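Local coordinates for uncharacterized protein (Legionella longbeachae NSW150, PDB 4JZA) that probably removes the 3-phosphate from phosphatidylinositol 3-phosphate, and so is thought to act on host lipid metabolism during Legionella infection, at residues 3-9 with 142-148; 349-355 with 370-376; 693-697 with 798-802. All blocks are in the same frame, centred on the assembly; numbering follows the deposited sequence.

Contact 1: 3-9 with 142-148; sequences KGIIVRV and RYDLVTL
Strands 5-9 and 144-148 run side by side and parallel, 19° between their directions and 4.5 Å between axes at closest approach, with Ile5 opposite Asp144, Ile6 opposite Leu145, Val7 opposite Val146 and Arg8 opposite Thr147. Their ladder weaves in the parallel manner: Asp144 N to Gly4 O (3.0 Å), Ile6 N to Asp144 O, Val146 N to Ile6 O, Arg8 N to Val146 O and Leu148 N to Arg8 O (each 2.8 Å). Gly4, at phi 137° and psi -175°, leaves a hollow for the Tyr143 ring; an ideal CB there would lie only 3.0 Å from Tyr143 CE1. Into one face of that ring (chi1 m) Ile6, m and t, pushes its CD1, a CH-pi contact 4.3 Å from the centroid, while Lys3 CE comes to 3.3 Å from Tyr143 CE2. On the Ile5 and Val7 face, Ile5 CG2 meets Val146 CG2 at 4.0 Å and Val7 CG2 meets Val146 CB at 3.8 Å, so Val146 fits between the two. On the other face Arg8 (m, t, then p) runs outward, and its NH1 donates to Thr147 OG1 at 3.0 Å, a hydroxyl also bonded to His604. This parallel pair lies near one edge of the large mixed sheet: outermost strand 31-35 flanks 5-9, strand 159-166 flanks 144-148, and helix 604-612 covers the face of Arg8 and Leu145.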
ATOM      1  N   LYS A   3      19.141   4.712  10.071  1.00107.21           N
ATOM      2  CA  LYS A   3      19.507   3.519   9.283  1.00 99.29           C
ATOM      3  C   LYS A   3      20.731   3.716   8.366  1.00 90.64           C
ATOM      4  O   LYS A   3      21.412   2.749   8.044  1.00 90.34           O
ATOM      5  CB  LYS A   3      18.311   2.992   8.469  1.00 96.68           C
ATOM      6  CG  LYS A   3      18.523   1.592   7.911  1.00 93.88           C
ATOM      7  CD  LYS A   3      17.475   1.223   6.877  1.00 98.18           C
ATOM      8  CE  LYS A   3      17.857  -0.012   6.072  1.00 97.41           C
ATOM      9  NZ  LYS A   3      17.567  -1.290   6.772  1.00 94.64           N
ATOM     10  N   GLY A   4      21.004   4.949   7.938  1.00 72.18           N
ATOM     11  CA  GLY A   4      22.149   5.186   7.096  1.00 58.73           C
ATOM     12  C   GLY A   4      21.851   6.120   5.953  1.00 54.42           C
ATOM     13  O   GLY A   4      20.751   6.698   5.869  1.00 45.27           O
ATOM     14  N   ILE A   5      22.860   6.281   5.088  1.00 47.67           N
ATOM     15  CA  ILE A   5      22.840   7.264   4.043  1.00 43.72           C
ATOM     16  C   ILE A   5      23.462   6.722   2.760  1.00 44.67           C
ATOM     17  O   ILE A   5      24.534   6.119   2.768  1.00 41.43           O
ATOM     18  CB  ILE A   5      23.619   8.527   4.443  1.00 43.88           C
ATOM     19  CG1 ILE A   5      23.224   8.998   5.843  1.00 43.79           C
ATOM     20  CG2 ILE A   5      23.360   9.657   3.433  1.00 42.40           C
ATOM     21  CD1 ILE A   5      24.251   9.872   6.529  1.00 44.18           C
ATOM     22  N   ILE A   6      22.770   6.953   1.656  1.00 45.46           N
ATOM     23  CA  ILE A   6      23.279   6.603   0.364  1.00 48.60           C
ATOM     24  C   ILE A   6      23.536   7.864  -0.432  1.00 51.06           C
ATOM     25  O   ILE A   6      22.676   8.759  -0.537  1.00 53.30           O
ATOM     26  CB  ILE A   6      22.262   5.755  -0.370  1.00 52.74           C
ATOM     27  CG1 ILE A   6      22.051   4.438   0.411  1.00 57.41           C
ATOM     28  CG2 ILE A   6      22.705   5.525  -1.787  1.00 53.09           C
ATOM     29  CD1 ILE A   6      21.254   3.360  -0.312  1.00 57.29           C
ATOM     30  N   VAL A   7      24.732   7.946  -0.980  1.00 49.96           N
ATOM     31  CA  VAL A   7      25.100   9.043  -1.834  1.00 49.31           C
ATOM     32  C   VAL A   7      25.283   8.449  -3.211  1.00 49.13           C
ATOM     33  O   VAL A   7      26.062   7.522  -3.393  1.00 49.23           O
ATOM     34  CB  VAL A   7      26.400   9.684  -1.378  1.00 54.07           C
ATOM     35  CG1 VAL A   7      26.843  10.738  -2.372  1.00 56.08           C
ATOM     36  CG2 VAL A   7      26.229  10.279   0.025  1.00 57.26           C
ATOM     37  N   ARG A   8      24.499   8.958  -4.155  1.00 48.08           N
ATOM     38  CA  ARG A   8      24.492   8.491  -5.507  1.00 43.78           C
ATOM     39  C   ARG A   8      25.368   9.433  -6.244  1.00 45.57           C
ATOM     40  O   ARG A   8      25.211  10.658  -6.162  1.00 41.99           O
ATOM     41  CB  ARG A   8      23.088   8.526  -6.086  1.00 42.19           C
ATOM     42  CG  ARG A   8      22.141   7.585  -5.349  1.00 40.26           C
ATOM     43  CD  ARG A   8      20.733   7.703  -5.844  1.00 37.11           C
ATOM     44  NE  ARG A   8      20.670   7.361  -7.244  1.00 36.53           N
ATOM     45  CZ  ARG A   8      20.367   8.226  -8.215  1.00 40.90           C
ATOM     46  NH1 ARG A   8      20.086   9.519  -7.983  1.00 43.85           N
ATOM     47  NH2 ARG A   8      20.335   7.811  -9.456  1.00 42.97           N
ATOM     48  N   VAL A   9      26.217   8.830  -7.055  1.00 48.69           N
ATOM     49  CA  VAL A   9      27.352   9.478  -7.632  1.00 50.67           C
ATOM     50  C   VAL A   9      27.454   9.046  -9.091  1.00 48.02           C
ATOM     51  O   VAL A   9      27.376   7.896  -9.368  1.00 51.13           O
ATOM     52  CB  VAL A   9      28.520   9.030  -6.769  1.00 54.29           C
ATOM     53  CG1 VAL A   9      29.722   8.635  -7.581  1.00 63.96           C
ATOM     54  CG2 VAL A   9      28.842  10.101  -5.745  1.00 56.08           C
ATOM     55  N   ARG A 142      14.308   3.500   6.672  1.00 42.48           N
ATOM     56  CA  ARG A 142      14.652   4.129   5.392  1.00 40.54           C
ATOM     57  C   ARG A 142      16.020   4.791   5.431  1.00 41.07           C
ATOM     58  O   ARG A 142      16.332   5.505   6.394  1.00 38.69           O
ATOM     59  CB  ARG A 142      13.613   5.213   5.049  1.00 40.67           C
ATOM     60  CG  ARG A 142      13.672   5.761   3.620  1.00 39.58           C
ATOM     61  CD  ARG A 142      12.752   6.968   3.465  1.00 42.23           C
ATOM     62  NE  ARG A 142      12.388   7.282   2.072  1.00 39.90           N
ATOM     63  CZ  ARG A 142      11.326   8.021   1.710  1.00 40.80           C
ATOM     64  NH1 ARG A 142      10.510   8.558   2.607  1.00 43.19           N
ATOM     65  NH2 ARG A 142      11.042   8.208   0.430  1.00 42.19           N
ATOM     66  N   TYR A 143      16.805   4.569   4.374  1.00 41.79           N
ATOM     67  CA  TYR A 143      18.063   5.265   4.125  1.00 42.63           C
ATOM     68  C   TYR A 143      17.797   6.670   3.640  1.00 42.61           C
ATOM     69  O   TYR A 143      16.972   6.844   2.776  1.00 38.15           O
ATOM     70  CB  TYR A 143      18.833   4.599   2.993  1.00 46.92           C
ATOM     71  CG  TYR A 143      19.601   3.379   3.373  1.00 53.63           C
ATOM     72  CD1 TYR A 143      20.923   3.486   3.807  1.00 59.84           C
ATOM     73  CD2 TYR A 143      19.038   2.112   3.249  1.00 60.08           C
ATOM     74  CE1 TYR A 143      21.648   2.375   4.150  1.00 63.92           C
ATOM     75  CE2 TYR A 143      19.759   0.988   3.582  1.00 66.70           C
ATOM     76  CZ  TYR A 143      21.053   1.138   4.039  1.00 70.63           C
ATOM     77  OH  TYR A 143      21.764   0.042   4.382  1.00 84.92           O
ATOM     78  N   ASP A 144      18.540   7.659   4.160  1.00 44.69           N
ATOM     79  CA  ASP A 144      18.578   8.994   3.547  1.00 44.50           C
ATOM     80  C   ASP A 144      19.315   8.902   2.226  1.00 43.43           C
ATOM     81  O   ASP A 144      20.198   8.056   1.984  1.00 37.14           O
ATOM     82  CB  ASP A 144      19.332  10.046   4.376  1.00 48.11           C
ATOM     83  CG  ASP A 144      18.804  10.217   5.794  1.00 47.82           C
ATOM     84  OD1 ASP A 144      17.674   9.836   6.109  1.00 52.76           O
ATOM     85  OD2 ASP A 144      19.556  10.772   6.613  1.00 51.65           O
ATOM     86  N   LEU A 145      18.967   9.856   1.385  1.00 48.88           N
ATOM     87  CA  LEU A 145      19.354   9.830  -0.007  1.00 47.99           C
ATOM     88  C   LEU A 145      19.954  11.128  -0.399  1.00 43.83           C
ATOM     89  O   LEU A 145      19.345  12.173  -0.170  1.00 42.72           O
ATOM     90  CB  LEU A 145      18.112   9.616  -0.836  1.00 51.95           C
ATOM     91  CG  LEU A 145      18.392   8.982  -2.175  1.00 56.32           C
ATOM     92  CD1 LEU A 145      18.815   7.536  -2.003  1.00 56.51           C
ATOM     93  CD2 LEU A 145      17.085   9.032  -2.931  1.00 62.50           C
ATOM     94  N   VAL A 146      21.160  11.061  -0.946  1.00 42.50           N
ATOM     95  CA  VAL A 146      21.866  12.243  -1.434  1.00 41.51           C
ATOM     96  C   VAL A 146      22.251  11.928  -2.850  1.00 38.51           C
ATOM     97  O   VAL A 146      22.719  10.843  -3.116  1.00 37.02           O
ATOM     98  CB  VAL A 146      23.159  12.498  -0.639  1.00 43.12           C
ATOM     99  CG1 VAL A 146      23.899  13.687  -1.210  1.00 43.54           C
ATOM    100  CG2 VAL A 146      22.877  12.711   0.835  1.00 42.38           C
ATOM    101  N   THR A 147      22.029  12.851  -3.761  1.00 39.99           N
ATOM    102  CA  THR A 147      22.441  12.652  -5.144  1.00 41.66           C
ATOM    103  C   THR A 147      23.408  13.778  -5.569  1.00 45.21           C
ATOM    104  O   THR A 147      23.087  14.961  -5.585  1.00 46.16           O
ATOM    105  CB  THR A 147      21.235  12.557  -6.112  1.00 40.23           C
ATOM    106  OG1 THR A 147      20.358  11.442  -5.752  1.00 36.52           O
ATOM    107  CG2 THR A 147      21.746  12.379  -7.550  1.00 39.17           C
ATOM    108  N   LEU A 148      24.597  13.361  -5.978  1.00 47.06           N
ATOM    109  CA  LEU A 148      25.640  14.286  -6.373  1.00 48.67           C
ATOM    110  C   LEU A 148      25.738  14.414  -7.878  1.00 46.36           C
ATOM    111  O   LEU A 148      25.880  13.436  -8.592  1.00 45.09           O
ATOM    112  CB  LEU A 148      26.980  13.828  -5.813  1.00 52.32           C
ATOM    113  CG  LEU A 148      28.203  14.683  -6.116  1.00 55.30           C
ATOM    114  CD1 LEU A 148      29.234  14.491  -5.022  1.00 57.65           C
ATOM    115  CD2 LEU A 148      28.794  14.317  -7.463  1.00 54.64           C
TER

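Contact 2: 349-355 with 370-376; sequences ANYAAHS and AKRYRSS
Strand 352-355 pairs with 372-374 in antiparallel fashion, the short axes 4.4 Å apart at closest and 141° between directions, so the pair is markedly twisted. Ala352-Arg374 and His354-Arg372 are hydrogen-bonded pairs; Ala353-Tyr373 between them is non-hydrogen-bonded, with CA atoms 4.3 Å apart. The bonds are Ala352 N to Arg374 O (2.9 Å), Arg374 N to Ala352 O (2.8 Å), His354 N to Arg372 O (2.5 Å) and Arg372 N to His354 O (2.7 Å). Just before the first strand, Asn350 takes left-handed backbone angles (phi 51°, psi 43°), yet Ser376 N still reaches Ala349 O at 2.8 Å, and one water links Ala349 N (3.0 Å) with Ser376 O (2.9 Å). These are the two arms of the beta hairpin 352-359/365-374, neighbours inside the large mixed sheet, where strand 159-166 flanks the first arm and 545-549 the second. On the Ala353 face, its CB packs on Tyr373 CE2 at 3.6 Å (Tyr373 chi1 m). On the other, Ala352 CB meets Arg374 CG at 3.9 Å and His354 CB meets Arg374 CD at 4.3 Å. Arg374 leaves the backbone with chi1 p, its guanidinium held by a salt bridge to Asp164; Arg372 forms one with Asp565 of helix 556-574. A second water accepts weakly from Arg374 NE (3.1 Å) and donates to Asn350 O (2.9 Å).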
ATOM      1  N   ALA A 349       3.471   9.789   6.359  1.00 38.17           N
ATOM      2  CA  ALA A 349       4.116   8.857   5.477  1.00 38.87           C
ATOM      3  C   ALA A 349       5.003   9.608   4.585  1.00 38.38           C
ATOM      4  O   ALA A 349       4.747  10.779   4.283  1.00 37.86           O
ATOM      5  CB  ALA A 349       3.107   8.092   4.652  1.00 40.84           C
ATOM      6  N   ASN A 350       6.049   8.915   4.150  1.00 38.26           N
ATOM      7  CA  ASN A 350       6.999   9.452   3.205  1.00 38.18           C
ATOM      8  C   ASN A 350       7.483  10.804   3.675  1.00 39.23           C
ATOM      9  O   ASN A 350       7.606  11.722   2.866  1.00 43.09           O
ATOM     10  CB  ASN A 350       6.363   9.534   1.805  1.00 38.01           C
ATOM     11  CG  ASN A 350       7.389   9.701   0.689  1.00 38.45           C
ATOM     12  OD1 ASN A 350       8.614   9.494   0.858  1.00 40.12           O
ATOM     13  ND2 ASN A 350       6.897  10.075  -0.472  1.00 37.41           N
ATOM     14  N   TYR A 351       7.773  10.909   4.981  1.00 37.67           N
ATOM     15  CA  TYR A 351       8.093  12.166   5.626  1.00 38.29           C
ATOM     16  C   TYR A 351       9.579  12.424   5.586  1.00 38.04           C
ATOM     17  O   TYR A 351      10.362  11.604   6.028  1.00 37.04           O
ATOM     18  CB  TYR A 351       7.604  12.144   7.059  1.00 41.67           C
ATOM     19  CG  TYR A 351       7.859  13.409   7.900  1.00 48.27           C
ATOM     20  CD1 TYR A 351       7.509  14.691   7.429  1.00 46.71           C
ATOM     21  CD2 TYR A 351       8.383  13.314   9.197  1.00 48.96           C
ATOM     22  CE1 TYR A 351       7.680  15.826   8.210  1.00 44.81           C
ATOM     23  CE2 TYR A 351       8.555  14.446   9.984  1.00 49.40           C
ATOM     24  CZ  TYR A 351       8.211  15.704   9.498  1.00 48.75           C
ATOM     25  OH  TYR A 351       8.439  16.831  10.296  1.00 43.59           O
ATOM     26  N   ALA A 352       9.972  13.580   5.070  1.00 38.06           N
ATOM     27  CA  ALA A 352      11.391  13.826   4.816  1.00 38.43           C
ATOM     28  C   ALA A 352      11.610  15.285   4.684  1.00 40.95           C
ATOM     29  O   ALA A 352      10.633  16.050   4.494  1.00 41.28           O
ATOM     30  CB  ALA A 352      11.844  13.128   3.550  1.00 36.47           C
ATOM     31  N   ALA A 353      12.888  15.669   4.761  1.00 40.60           N
ATOM     32  CA  ALA A 353      13.271  17.036   4.510  1.00 40.46           C
ATOM     33  C   ALA A 353      14.206  17.102   3.330  1.00 42.12           C
ATOM     34  O   ALA A 353      15.242  16.445   3.332  1.00 44.34           O
ATOM     35  CB  ALA A 353      13.947  17.619   5.727  1.00 43.43           C
ATOM     36  N   HIS A 354      13.844  17.941   2.356  1.00 44.38           N
ATOM     37  CA  HIS A 354      14.569  18.089   1.099  1.00 45.81           C
ATOM     38  C   HIS A 354      15.359  19.352   1.174  1.00 44.83           C
ATOM     39  O   HIS A 354      14.812  20.396   1.539  1.00 46.90           O
ATOM     40  CB  HIS A 354      13.623  18.164  -0.145  1.00 45.23           C
ATOM     41  CG  HIS A 354      14.369  18.250  -1.437  1.00 43.07           C
ATOM     42  ND1 HIS A 354      14.547  19.438  -2.107  1.00 43.32           N
ATOM     43  CD2 HIS A 354      15.065  17.318  -2.130  1.00 42.91           C
ATOM     44  CE1 HIS A 354      15.315  19.235  -3.161  1.00 44.02           C
ATOM     45  NE2 HIS A 354      15.635  17.952  -3.208  1.00 44.87           N
ATOM     46  N   SER A 355      16.630  19.269   0.802  1.00 43.82           N
ATOM     47  CA  SER A 355      17.479  20.449   0.746  1.00 44.03           C
ATOM     48  C   SER A 355      18.405  20.327  -0.453  1.00 43.35           C
ATOM     49  O   SER A 355      18.517  19.272  -1.063  1.00 44.36           O
ATOM     50  CB  SER A 355      18.256  20.663   2.078  1.00 42.90           C
ATOM     51  OG  SER A 355      19.130  19.596   2.320  1.00 44.13           O
ATOM     52  N   ALA A 370      17.512  26.239   2.550  1.00 43.87           N
ATOM     53  CA  ALA A 370      17.052  25.588   3.799  1.00 42.71           C
ATOM     54  C   ALA A 370      16.322  24.233   3.498  1.00 42.96           C
ATOM     55  O   ALA A 370      16.033  23.871   2.333  1.00 38.92           O
ATOM     56  CB  ALA A 370      16.098  26.511   4.565  1.00 40.82           C
ATOM     57  N   LYS A 371      16.062  23.515   4.586  1.00 43.59           N
ATOM     58  CA  LYS A 371      15.236  22.326   4.604  1.00 44.39           C
ATOM     59  C   LYS A 371      13.814  22.637   4.185  1.00 46.58           C
ATOM     60  O   LYS A 371      13.241  23.614   4.654  1.00 47.19           O
ATOM     61  CB  LYS A 371      15.316  21.634   5.961  1.00 44.10           C
ATOM     62  CG  LYS A 371      16.636  20.898   6.054  1.00 47.39           C
ATOM     63  CD  LYS A 371      16.951  20.299   7.401  1.00 54.71           C
ATOM     64  CE  LYS A 371      18.417  19.861   7.385  1.00 63.19           C
ATOM     65  NZ  LYS A 371      18.662  18.680   8.270  1.00 68.35           N
ATOM     66  N   ARG A 372      13.309  21.867   3.205  1.00 46.22           N
ATOM     67  CA  ARG A 372      11.936  21.956   2.746  1.00 46.75           C
ATOM     68  C   ARG A 372      11.344  20.578   3.025  1.00 46.30           C
ATOM     69  O   ARG A 372      11.886  19.552   2.613  1.00 41.80           O
ATOM     70  CB  ARG A 372      11.860  22.327   1.264  1.00 47.63           C
ATOM     71  CG  ARG A 372      12.326  23.759   0.987  1.00 49.12           C
ATOM     72  CD  ARG A 372      13.443  23.822  -0.041  1.00 45.70           C
ATOM     73  NE  ARG A 372      12.956  23.449  -1.345  1.00 44.41           N
ATOM     74  CZ  ARG A 372      13.708  22.989  -2.337  1.00 45.58           C
ATOM     75  NH1 ARG A 372      15.017  22.846  -2.209  1.00 44.06           N
ATOM     76  NH2 ARG A 372      13.131  22.679  -3.489  1.00 47.32           N
ATOM     77  N   TYR A 373      10.230  20.560   3.740  1.00 44.17           N
ATOM     78  CA  TYR A 373       9.660  19.328   4.257  1.00 44.10           C
ATOM     79  C   TYR A 373       8.541  18.755   3.400  1.00 37.85           C
ATOM     80  O   TYR A 373       7.711  19.476   2.882  1.00 38.54           O
ATOM     81  CB  TYR A 373       9.212  19.526   5.706  1.00 47.16           C
ATOM     82  CG  TYR A 373      10.335  19.965   6.616  1.00 48.10           C
ATOM     83  CD1 TYR A 373      10.730  21.287   6.667  1.00 48.61           C
ATOM     84  CD2 TYR A 373      11.007  19.057   7.409  1.00 45.77           C
ATOM     85  CE1 TYR A 373      11.756  21.691   7.486  1.00 46.23           C
ATOM     86  CE2 TYR A 373      12.036  19.459   8.231  1.00 45.08           C
ATOM     87  CZ  TYR A 373      12.405  20.778   8.261  1.00 45.97           C
ATOM     88  OH  TYR A 373      13.425  21.192   9.073  1.00 44.82           O
ATOM     89  N   ARG A 374       8.559  17.441   3.237  1.00 34.95           N
ATOM     90  CA  ARG A 374       7.631  16.743   2.366  1.00 34.14           C
ATOM     91  C   ARG A 374       7.007  15.558   3.077  1.00 35.13           C
ATOM     92  O   ARG A 374       7.622  14.949   3.930  1.00 35.53           O
ATOM     93  CB  ARG A 374       8.376  16.242   1.136  1.00 33.97           C
ATOM     94  CG  ARG A 374       9.685  15.558   1.472  1.00 35.33           C
ATOM     95  CD  ARG A 374      10.476  15.211   0.236  1.00 36.69           C
ATOM     96  NE  ARG A 374       9.625  14.683  -0.813  1.00 37.80           N
ATOM     97  CZ  ARG A 374      10.080  14.142  -1.930  1.00 40.56           C
ATOM     98  NH1 ARG A 374      11.375  14.050  -2.138  1.00 44.52           N
ATOM     99  NH2 ARG A 374       9.241  13.694  -2.837  1.00 43.15           N
ATOM    100  N   SER A 375       5.773  15.242   2.724  1.00 36.68           N
ATOM    101  CA  SER A 375       5.078  14.085   3.259  1.00 36.64           C
ATOM    102  C   SER A 375       3.921  13.710   2.347  1.00 37.57           C
ATOM    103  O   SER A 375       3.600  14.431   1.426  1.00 39.28           O
ATOM    104  CB  SER A 375       4.584  14.344   4.682  1.00 37.33           C
ATOM    105  OG  SER A 375       3.287  14.903   4.688  1.00 37.33           O
ATOM    106  N   SER A 376       3.314  12.564   2.602  1.00 42.06           N
ATOM    107  CA  SER A 376       2.036  12.226   2.008  1.00 40.67           C
ATOM    108  C   SER A 376       0.980  13.135   2.614  1.00 43.54           C
ATOM    109  O   SER A 376       1.133  13.620   3.721  1.00 42.87           O
ATOM    110  CB  SER A 376       1.686  10.772   2.279  1.00 41.01           C
ATOM    111  OG  SER A 376       2.598   9.913   1.643  1.00 40.66           O
TER
HETATM  112  O   HOH W   1       1.148  11.513   5.694  1.00 42.45           O
HETATM  113  O   HOH W   2       7.239  13.346   0.548  1.00 36.96           O

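Contact 3: 693-697 with 798-802; sequences KLYDA and VSTTV
This is a side-by-side contact between two nearly parallel helices of the all-helical region that carries the phosphoinositide phosphatase C-terminal domain, joining helix 676-702 to helix 794-817. The evidence is geometric: the segment axes run 7° apart in direction and approach to 9.8 Å. Both segments keep regular alpha-helical angles, phi between -47° and -65°, and each closes a turn of its own, Ala697 N to Lys693 O at 3.1 Å and Val802 N to Val798 O at 2.8 Å. No hydrogen bond crosses between them, and the buried area is a modest 260 Å², so the meeting is apolar and local.

The register is set at Ala697 and Val802, whose CA atoms lie 5.9 Å apart, the small methyl of the alanine letting the helices close there: Ala697 CB lies 4.0 Å from Val802 CG1, and Val802 CG2 lies 3.9 Å from Lys693 O. Residues one turn apart supply the facing surfaces: Lys693 and Ala697 from one helix, Val798 and Val802 from the other, with Leu694 and Thr801 beside them. Lys693 starts toward the partner (chi1 m, then extended), its aliphatic part passing Val798 with CD 4.1 Å from CG1, while its end leads away. Thr801 gives its hydroxyl to its own helix, bonding Ile797 O. Phe784 touches both Leu694 and Val798, and on another side of the first helix Tyr695 packs on helix 748-761. Leu694 (m, t) spreads its branches over the second helix: CD1 sits 4.1 Å from Val798 CG2, and CD2 lies 4.0 Å from Thr801 CG2.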
ATOM      1  N   LYS A 693       7.298 -44.245  -4.865  1.00 42.86           N
ATOM      2  CA  LYS A 693       6.613 -45.351  -4.193  1.00 44.44           C
ATOM      3  C   LYS A 693       5.179 -45.409  -4.635  1.00 41.90           C
ATOM      4  O   LYS A 693       4.669 -46.475  -4.943  1.00 44.32           O
ATOM      5  CB  LYS A 693       6.658 -45.213  -2.655  1.00 47.68           C
ATOM      6  CG  LYS A 693       8.048 -45.169  -2.033  1.00 49.54           C
ATOM      7  CD  LYS A 693       7.990 -45.014  -0.523  1.00 53.16           C
ATOM      8  CE  LYS A 693       9.360 -44.706   0.030  1.00 57.91           C
ATOM      9  NZ  LYS A 693       9.460 -45.354   1.358  1.00 68.27           N
ATOM     10  N   LEU A 694       4.536 -44.254  -4.641  1.00 41.45           N
ATOM     11  CA  LEU A 694       3.131 -44.136  -5.048  1.00 41.11           C
ATOM     12  C   LEU A 694       2.974 -44.530  -6.497  1.00 43.02           C
ATOM     13  O   LEU A 694       2.066 -45.312  -6.838  1.00 42.22           O
ATOM     14  CB  LEU A 694       2.616 -42.710  -4.861  1.00 38.80           C
ATOM     15  CG  LEU A 694       2.359 -42.266  -3.426  1.00 37.37           C
ATOM     16  CD1 LEU A 694       2.019 -40.784  -3.424  1.00 39.50           C
ATOM     17  CD2 LEU A 694       1.225 -43.053  -2.834  1.00 36.53           C
ATOM     18  N   TYR A 695       3.889 -44.030  -7.334  1.00 42.63           N
ATOM     19  CA  TYR A 695       3.903 -44.383  -8.753  1.00 43.01           C
ATOM     20  C   TYR A 695       4.087 -45.890  -8.953  1.00 41.05           C
ATOM     21  O   TYR A 695       3.250 -46.532  -9.557  1.00 38.45           O
ATOM     22  CB  TYR A 695       4.979 -43.589  -9.506  1.00 46.61           C
ATOM     23  CG  TYR A 695       4.875 -43.690 -11.003  1.00 49.09           C
ATOM     24  CD1 TYR A 695       4.107 -42.780 -11.719  1.00 51.28           C
ATOM     25  CD2 TYR A 695       5.541 -44.688 -11.700  1.00 49.92           C
ATOM     26  CE1 TYR A 695       4.000 -42.855 -13.091  1.00 53.61           C
ATOM     27  CE2 TYR A 695       5.422 -44.792 -13.074  1.00 51.51           C
ATOM     28  CZ  TYR A 695       4.642 -43.880 -13.759  1.00 54.04           C
ATOM     29  OH  TYR A 695       4.517 -43.988 -15.112  1.00 54.59           O
ATOM     30  N   ASP A 696       5.150 -46.473  -8.440  1.00 40.83           N
ATOM     31  CA  ASP A 696       5.338 -47.921  -8.656  1.00 45.94           C
ATOM     32  C   ASP A 696       4.114 -48.767  -8.222  1.00 43.69           C
ATOM     33  O   ASP A 696       3.603 -49.589  -8.992  1.00 42.42           O
ATOM     34  CB  ASP A 696       6.644 -48.426  -7.971  1.00 48.71           C
ATOM     35  CG  ASP A 696       7.896 -47.740  -8.535  1.00 52.76           C
ATOM     36  OD1 ASP A 696       7.898 -47.324  -9.731  1.00 55.08           O
ATOM     37  OD2 ASP A 696       8.865 -47.580  -7.766  1.00 57.29           O
ATOM     38  N   ALA A 697       3.669 -48.587  -6.983  1.00 42.73           N
ATOM     39  CA  ALA A 697       2.470 -49.285  -6.488  1.00 42.21           C
ATOM     40  C   ALA A 697       1.266 -49.082  -7.402  1.00 41.27           C
ATOM     41  O   ALA A 697       0.617 -50.020  -7.768  1.00 44.94           O
ATOM     42  CB  ALA A 697       2.127 -48.847  -5.058  1.00 39.64           C
ATOM     43  N   VAL A 798       1.450 -42.254   2.539  1.00 40.46           N
ATOM     44  CA  VAL A 798       2.091 -43.027   1.491  1.00 41.38           C
ATOM     45  C   VAL A 798       2.196 -44.500   1.936  1.00 40.59           C
ATOM     46  O   VAL A 798       1.778 -45.408   1.202  1.00 37.38           O
ATOM     47  CB  VAL A 798       3.473 -42.464   1.144  1.00 41.89           C
ATOM     48  CG1 VAL A 798       4.264 -43.409   0.244  1.00 44.42           C
ATOM     49  CG2 VAL A 798       3.319 -41.141   0.464  1.00 41.59           C
ATOM     50  N   SER A 799       2.755 -44.715   3.120  1.00 40.92           N
ATOM     51  CA  SER A 799       2.903 -46.057   3.698  1.00 44.81           C
ATOM     52  C   SER A 799       1.600 -46.870   3.583  1.00 44.33           C
ATOM     53  O   SER A 799       1.570 -47.970   3.024  1.00 43.81           O
ATOM     54  CB  SER A 799       3.289 -45.953   5.177  1.00 47.73           C
ATOM     55  OG  SER A 799       4.155 -47.008   5.536  1.00 51.13           O
ATOM     56  N   THR A 800       0.520 -46.295   4.088  1.00 42.51           N
ATOM     57  CA  THR A 800      -0.768 -46.962   4.117  1.00 42.32           C
ATOM     58  C   THR A 800      -1.342 -47.219   2.726  1.00 42.41           C
ATOM     59  O   THR A 800      -1.910 -48.275   2.424  1.00 42.46           O
ATOM     60  CB  THR A 800      -1.753 -46.054   4.841  1.00 44.26           C
ATOM     61  OG1 THR A 800      -1.212 -45.690   6.097  1.00 44.16           O
ATOM     62  CG2 THR A 800      -3.104 -46.717   5.064  1.00 45.62           C
ATOM     63  N   THR A 801      -1.214 -46.218   1.884  1.00 41.98           N
ATOM     64  CA  THR A 801      -1.700 -46.304   0.527  1.00 41.00           C
ATOM     65  C   THR A 801      -0.926 -47.389  -0.232  1.00 41.10           C
ATOM     66  O   THR A 801      -1.550 -48.195  -0.917  1.00 41.91           O
ATOM     67  CB  THR A 801      -1.523 -44.956  -0.191  1.00 42.91           C
ATOM     68  OG1 THR A 801      -2.260 -43.924   0.486  1.00 36.65           O
ATOM     69  CG2 THR A 801      -1.963 -45.077  -1.644  1.00 47.19           C
ATOM     70  N   VAL A 802       0.414 -47.434  -0.110  1.00 40.40           N
ATOM     71  CA  VAL A 802       1.191 -48.457  -0.804  1.00 39.88           C
ATOM     72  C   VAL A 802       0.777 -49.829  -0.277  1.00 39.50           C
ATOM     73  O   VAL A 802       0.660 -50.782  -1.038  1.00 39.79           O
ATOM     74  CB  VAL A 802       2.738 -48.266  -0.710  1.00 40.59           C
ATOM     75  CG1 VAL A 802       3.482 -49.430  -1.348  1.00 39.23           C
ATOM     76  CG2 VAL A 802       3.171 -46.985  -1.410  1.00 41.88           C
TER

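Overall arrangement
Contacts 1 and 2 belong to one nine-stranded mixed sheet, their centres 14 Å apart. Strand 159-166 stands between them, antiparallel to both 144-150 and 352-359, and Arg142 NH1 of contact 1 approaches Asn350 OD1 of contact 2 at 2.7 Å, a probable hydrogen bond. Helix 604-612 touches side chains of both. Contact 3 lies well away, its centre 58 Å from that of contact 1 and 64 Å from that of contact 2, in the helical C-terminal region. The three follow one another along the chain without interleaving. Contact 1 joins segments separated by 132 mostly helical residues, whereas contact 2 is a local hairpin. Contacts 1 and 2 thus help build the alpha/beta body, contact 3 a distant helical part.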